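Local coordinates for metal-dependent hydrolase (Lactobacillus plantarum, PDB 2F6K), which probably decarboxylates aminocarboxymuconate semialdehyde, a tryptophan breakdown product, as a manganese-bound member of the amidohydrolase family, at residues L97-E102 and L130-P135; V121-N126 and A149-H154. One frame throughout, in Å; residues are numbered along the deposited sequence.

Contact 1 of 2, residues L97-E102 and L130-P135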
loop_
_atom_site.group_PDB
_atom_site.type_symbol
_atom_site.label_atom_id
_atom_site.label_comp_id
_atom_site.label_asym_id
_atom_site.label_seq_id
_atom_site.Cartn_x
_atom_site.Cartn_y
_atom_site.Cartn_z
ATOM N N LEU A 97 9.411 -19.054 15.307
ATOM C CA LEU A 97 9.820 -19.727 14.084
ATOM C C LEU A 97 10.423 -18.747 13.083
ATOM O O LEU A 97 9.940 -17.623 12.927
ATOM C CB LEU A 97 8.621 -20.435 13.449
ATOM C CG LEU A 97 7.865 -21.446 14.311
ATOM C CD1 LEU A 97 6.733 -22.054 13.495
ATOM C CD2 LEU A 97 8.802 -22.530 14.790
ATOM N N PRO A 98 11.484 -19.171 12.382
ATOM C CA PRO A 98 12.161 -18.331 11.391
ATOM C C PRO A 98 11.340 -18.115 10.121
ATOM O O PRO A 98 11.850 -18.230 9.006
ATOM C CB PRO A 98 13.460 -19.089 11.138
ATOM C CG PRO A 98 13.018 -20.507 11.236
ATOM C CD PRO A 98 12.125 -20.493 12.468
ATOM N N ILE A 99 10.056 -17.822 10.295
ATOM C CA ILE A 99 9.182 -17.546 9.164
ATOM C C ILE A 99 9.742 -16.274 8.529
ATOM O O ILE A 99 10.267 -15.414 9.242
ATOM C CB ILE A 99 7.741 -17.321 9.647
ATOM C CG1 ILE A 99 7.139 -18.670 10.073
ATOM C CG2 ILE A 99 6.913 -16.631 8.568
ATOM C CD1 ILE A 99 5.739 -18.580 10.658
ATOM N N PRO A 100 9.606 -16.103 7.200
ATOM C CA PRO A 100 8.997 -16.909 6.137
ATOM C C PRO A 100 9.854 -17.992 5.492
ATOM O O PRO A 100 9.580 -18.389 4.362
ATOM C CB PRO A 100 8.629 -15.859 5.112
ATOM C CG PRO A 100 9.883 -15.016 5.121
ATOM C CD PRO A 100 10.142 -14.849 6.627
ATOM N N TYR A 101 10.886 -18.470 6.174
ATOM C CA TYR A 101 11.741 -19.486 5.576
ATOM C C TYR A 101 11.217 -20.870 5.922
ATOM O O TYR A 101 11.613 -21.463 6.922
ATOM C CB TYR A 101 13.170 -19.276 6.067
ATOM C CG TYR A 101 13.639 -17.850 5.840
ATOM C CD1 TYR A 101 13.834 -17.356 4.546
ATOM C CD2 TYR A 101 13.817 -16.970 6.912
ATOM C CE1 TYR A 101 14.189 -16.027 4.327
ATOM C CE2 TYR A 101 14.171 -15.640 6.701
ATOM C CZ TYR A 101 14.353 -15.178 5.409
ATOM O OH TYR A 101 14.698 -13.867 5.188
ATOM N N GLU A 102 10.324 -21.377 5.076
ATOM C CA GLU A 102 9.682 -22.669 5.295
ATOM C C GLU A 102 10.546 -23.832 5.769
ATOM O O GLU A 102 10.287 -24.401 6.823
ATOM C CB GLU A 102 8.928 -23.111 4.040
ATOM C CG GLU A 102 8.226 -24.450 4.210
ATOM C CD GLU A 102 7.473 -24.888 2.969
ATOM O OE1 GLU A 102 8.097 -24.943 1.887
ATOM O OE2 GLU A 102 6.260 -25.185 3.077
ATOM N N LEU A 130 3.688 -11.981 4.949
ATOM C CA LEU A 130 3.315 -13.383 4.815
ATOM C C LEU A 130 2.389 -13.694 5.992
ATOM O O LEU A 130 2.839 -13.820 7.130
ATOM C CB LEU A 130 4.551 -14.290 4.857
ATOM C CG LEU A 130 4.300 -15.745 4.422
ATOM C CD1 LEU A 130 5.616 -16.486 4.292
ATOM C CD2 LEU A 130 3.403 -16.442 5.427
ATOM N N TYR A 131 1.092 -13.797 5.713
ATOM C CA TYR A 131 0.112 -14.071 6.755
ATOM C C TYR A 131 0.030 -15.555 7.083
ATOM O O TYR A 131 0.116 -16.408 6.193
ATOM C CB TYR A 131 -1.275 -13.543 6.344
ATOM C CG TYR A 131 -1.418 -12.049 6.536
ATOM C CD1 TYR A 131 -0.811 -11.149 5.658
ATOM C CD2 TYR A 131 -2.057 -11.534 7.668
ATOM C CE1 TYR A 131 -0.821 -9.778 5.910
ATOM C CE2 TYR A 131 -2.070 -10.163 7.933
ATOM C CZ TYR A 131 -1.445 -9.292 7.055
ATOM O OH TYR A 131 -1.377 -7.949 7.354
ATOM N N PHE A 132 -0.136 -15.864 8.366
ATOM C CA PHE A 132 -0.210 -17.255 8.759
ATOM C C PHE A 132 -1.378 -17.879 8.018
ATOM O O PHE A 132 -2.377 -17.218 7.750
ATOM C CB PHE A 132 -0.399 -17.384 10.263
ATOM C CG PHE A 132 0.030 -18.714 10.802
ATOM C CD1 PHE A 132 1.368 -19.112 10.719
ATOM C CD2 PHE A 132 -0.894 -19.578 11.384
ATOM C CE1 PHE A 132 1.776 -20.358 11.211
ATOM C CE2 PHE A 132 -0.496 -20.824 11.878
ATOM C CZ PHE A 132 0.841 -21.214 11.791
ATOM N N GLY A 133 -1.246 -19.150 7.670
ATOM C CA GLY A 133 -2.299 -19.814 6.934
ATOM C C GLY A 133 -1.883 -19.928 5.481
ATOM O O GLY A 133 -2.410 -20.754 4.741
ATOM N N SER A 134 -0.927 -19.097 5.072
ATOM C CA SER A 134 -0.424 -19.110 3.699
ATOM C C SER A 134 0.200 -20.457 3.341
ATOM O O SER A 134 0.980 -21.021 4.116
ATOM C CB SER A 134 0.592 -17.986 3.490
ATOM O OG SER A 134 1.089 -17.988 2.163
ATOM N N PRO A 135 -0.133 -20.991 2.157
ATOM C CA PRO A 135 0.424 -22.281 1.736
ATOM C C PRO A 135 1.951 -22.286 1.590
ATOM O O PRO A 135 2.565 -23.329 1.337
ATOM C CB PRO A 135 -0.310 -22.567 0.422
ATOM C CG PRO A 135 -0.733 -21.208 -0.056
ATOM C CD PRO A 135 -1.162 -20.530 1.210
HETATM O O HOH W 1 4.798 -24.680 0.939
#
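Glu102 and Pro135 are joined through one water, which donates to Glu102 OE2 and to the carbonyl of Pro135. The water oxygen lies 2.6 Å from Glu102 OE2 and 2.6 Å from Pro135 O. The two oxygens, Glu102 OE2 and Pro135 O, are 4.5 Å apart, and the water bridges two acceptors that cannot bond each other. Glu102 reaches it with an extended chain, CG anti to the backbone N (chi1 -180°) and CD anti to CA (chi2 180°). Its other oxygen, OE1, forms a salt bridge with Arg139, which probably keeps the carboxylate charged. The rest of the contact is apolar and sparse. Ile99 sends its CD1 methyl to the edge of the Phe132 ring, near the ring plane, with CD1 to CE1 at 4.4 Å. Its other branch, CG2, faces Leu130 CD1 at 4.5 Å. Leu130 CD1 also lies against Pro100, but the modelled spacing there is doubtful. A cis peptide bond precedes Pro100. Phe132 and Gly133 form the middle of a type II beta turn from Tyr131 to Ser134, closed by Ser134 N to Tyr131 O at 3.1 Å. The positive phi of Gly133 (103°) suits that turn. Val136 of a second subunit packs on Pro100, so the contact borders a subunit interface. Residues 97-102 run from strand 91-95 into helix 102-114, with Tyr101 at the N-cap position. Residues 130-135 begin with the second strand of the short hairpin 126-131, and Tyr131 and Phe132 rest on helix 171-189.

Contact 2 of 2, residues V121-N126 and A149-H154. With MN (manganese (II) ion), chain C.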
loop_
_atom_site.group_PDB
_atom_site.type_symbol
_atom_site.label_atom_id
_atom_site.label_comp_id
_atom_site.label_asym_id
_atom_site.label_seq_id
_atom_site.Cartn_x
_atom_site.Cartn_y
_atom_site.Cartn_z
ATOM N N VAL A 121 4.519 -23.528 19.864
ATOM C CA VAL A 121 5.114 -22.414 19.149
ATOM C C VAL A 121 4.222 -21.182 19.133
ATOM O O VAL A 121 3.010 -21.262 19.361
ATOM C CB VAL A 121 5.431 -22.781 17.674
ATOM C CG1 VAL A 121 6.360 -23.977 17.619
ATOM C CG2 VAL A 121 4.146 -23.063 16.917
ATOM N N THR A 122 4.847 -20.037 18.884
ATOM C CA THR A 122 4.125 -18.781 18.773
ATOM C C THR A 122 4.441 -18.286 17.373
ATOM O O THR A 122 5.580 -18.390 16.926
ATOM C CB THR A 122 4.588 -17.730 19.809
ATOM O OG1 THR A 122 3.920 -16.489 19.544
ATOM C CG2 THR A 122 6.073 -17.499 19.734
ATOM N N VAL A 123 3.436 -17.770 16.676
ATOM C CA VAL A 123 3.650 -17.280 15.323
ATOM C C VAL A 123 2.983 -15.926 15.087
ATOM O O VAL A 123 1.950 -15.599 15.692
ATOM C CB VAL A 123 3.125 -18.301 14.270
ATOM C CG1 VAL A 123 3.859 -19.622 14.430
ATOM C CG2 VAL A 123 1.610 -18.515 14.428
ATOM N N PRO A 124 3.571 -15.113 14.203
ATOM C CA PRO A 124 3.012 -13.797 13.902
ATOM C C PRO A 124 1.854 -13.932 12.933
ATOM O O PRO A 124 1.906 -14.757 12.017
ATOM C CB PRO A 124 4.193 -13.068 13.277
ATOM C CG PRO A 124 4.859 -14.157 12.499
ATOM C CD PRO A 124 4.840 -15.322 13.481
ATOM N N THR A 125 0.810 -13.133 13.132
ATOM C CA THR A 125 -0.337 -13.171 12.238
ATOM C C THR A 125 0.209 -12.963 10.838
ATOM O O THR A 125 -0.269 -13.568 9.880
ATOM C CB THR A 125 -1.339 -12.067 12.575
ATOM O OG1 THR A 125 -0.633 -10.842 12.806
ATOM C CG2 THR A 125 -2.138 -12.442 13.823
ATOM N N ASN A 126 1.220 -12.106 10.725
ATOM C CA ASN A 126 1.870 -11.853 9.439
ATOM C C ASN A 126 3.297 -11.412 9.705
ATOM O O ASN A 126 3.560 -10.672 10.661
ATOM C CB ASN A 126 1.136 -10.772 8.637
ATOM C CG ASN A 126 1.765 -9.397 8.792
ATOM O OD1 ASN A 126 2.836 -9.118 8.245
ATOM N ND2 ASN A 126 1.102 -8.531 9.543
ATOM N N ALA A 149 0.699 -29.964 18.101
ATOM C CA ALA A 149 1.259 -28.789 18.740
ATOM C C ALA A 149 0.300 -27.624 19.015
ATOM O O ALA A 149 -0.710 -27.414 18.318
ATOM C CB ALA A 149 2.440 -28.294 17.906
ATOM N N ILE A 150 0.632 -26.876 20.060
ATOM C CA ILE A 150 -0.114 -25.688 20.421
ATOM C C ILE A 150 0.515 -24.582 19.558
ATOM O O ILE A 150 1.739 -24.419 19.541
ATOM C CB ILE A 150 0.098 -25.329 21.909
ATOM C CG1 ILE A 150 -0.581 -26.373 22.804
ATOM C CG2 ILE A 150 -0.436 -23.924 22.189
ATOM C CD1 ILE A 150 -0.136 -26.319 24.240
ATOM N N VAL A 151 -0.309 -23.844 18.826
ATOM C CA VAL A 151 0.179 -22.756 17.996
ATOM C C VAL A 151 -0.534 -21.479 18.423
ATOM O O VAL A 151 -1.746 -21.333 18.233
ATOM C CB VAL A 151 -0.096 -23.025 16.508
ATOM C CG1 VAL A 151 0.218 -21.797 15.697
ATOM C CG2 VAL A 151 0.751 -24.193 16.026
ATOM N N ALA A 152 0.214 -20.559 19.022
ATOM C CA ALA A 152 -0.370 -19.302 19.477
ATOM C C ALA A 152 -0.071 -18.167 18.514
ATOM O O ALA A 152 1.096 -17.816 18.299
ATOM C CB ALA A 152 0.152 -18.947 20.867
ATOM N N LEU A 153 -1.129 -17.604 17.933
ATOM C CA LEU A 153 -0.992 -16.484 17.012
ATOM C C LEU A 153 -0.751 -15.220 17.820
ATOM O O LEU A 153 -1.288 -15.063 18.922
ATOM C CB LEU A 153 -2.276 -16.265 16.203
ATOM C CG LEU A 153 -2.884 -17.347 15.315
ATOM C CD1 LEU A 153 -4.029 -16.731 14.500
ATOM C CD2 LEU A 153 -1.833 -17.919 14.385
ATOM N N HIS A 154 0.079 -14.331 17.298
ATOM C CA HIS A 154 0.282 -13.057 17.969
ATOM C C HIS A 154 0.198 -11.982 16.898
ATOM O O HIS A 154 0.910 -12.017 15.888
ATOM C CB HIS A 154 1.611 -12.967 18.718
ATOM C CG HIS A 154 1.634 -11.862 19.726
ATOM N ND1 HIS A 154 1.631 -10.529 19.370
ATOM C CD2 HIS A 154 1.577 -11.887 21.080
ATOM C CE1 HIS A 154 1.572 -9.783 20.460
ATOM N NE2 HIS A 154 1.537 -10.583 21.511
HETATM MN MN MN C . 1.076 -9.749 23.383
HETATM O O HOH W 2 -0.382 -8.400 22.749
HETATM O O HOH W 3 2.575 -8.028 23.064
#
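Strands 121-124 and 150-154 run parallel at an angle of 31°, their axes 4.6 Å apart at closest approach, and five backbone hydrogen bonds tie 121-126 to 149-154. The ladder starts with Val121 N to Ile150 O at 2.9 Å, and Ala152 N returns a bond to Val121 O. Val123 then repeats the pattern, its N donating to Ala152 O and its O accepting from His154 N. The last rung is Thr125 N to His154 O at 3.0 Å. Here the donor stands above the carbonyl plane, 42° out of it, where the first strand has already ended. His154 O takes a second bond from the side chain of Asn156. Asn156 also bonds Thr125 OG1 through its backbone N, and OG1 has a further partner in Asp179. On one face of the sheet, Val121, Val123, Val151 and Leu153 pack together. Val121 and Val151 lie side by side, CG2 to CG2 at 3.7 Å. In Val123, CG1 is anti to the carbonyl carbon (chi1 -60°), and CG2, set between the backbone N and the carbonyl carbon, meets Leu153 CD2 at 3.5 Å and Val151 CG1 at 3.8 Å. Leu144 of helix 138-145 packs on Val121 and Val151, and helix 171-189 touches Leu153. Thr122, Ala152, Pro124 and His154 point to the other face. His154 has CG anti to the backbone N, and its ring leads away from the neighbouring strand. Its NE2 binds manganese at 2.1 Å. Two waters, His7, His9 and Asp266 complete the six ligands. A metal-binding histidine at the C-terminal end of a parallel strand is characteristic of the TIM-barrel amidohydrolases, whose metal site lies at that end of the barrel.

Overall arrangement
The centres of the two contacts are 10 Å apart, and their segments alternate along the chain: 97-102, 121-126, 130-135, 149-154. Contact 2 lies near the centre of the chain, between neighbouring strands of the eight-stranded parallel sheet. Contact 1 lies farther out, about 15 Å from the chain centre, where the loop after strand 91-95 meets strand 130-131 and the turn that follows it. The two meet directly. A probable hydrogen bond joins Phe132 N to Thr125 O at 2.8 Å, and the Phe132 ring packs on Leu153. Helix 171-189 touches both contacts. Contact 1, which borders a subunit interface, is thus directly next to the strand pair that carries a manganese ligand.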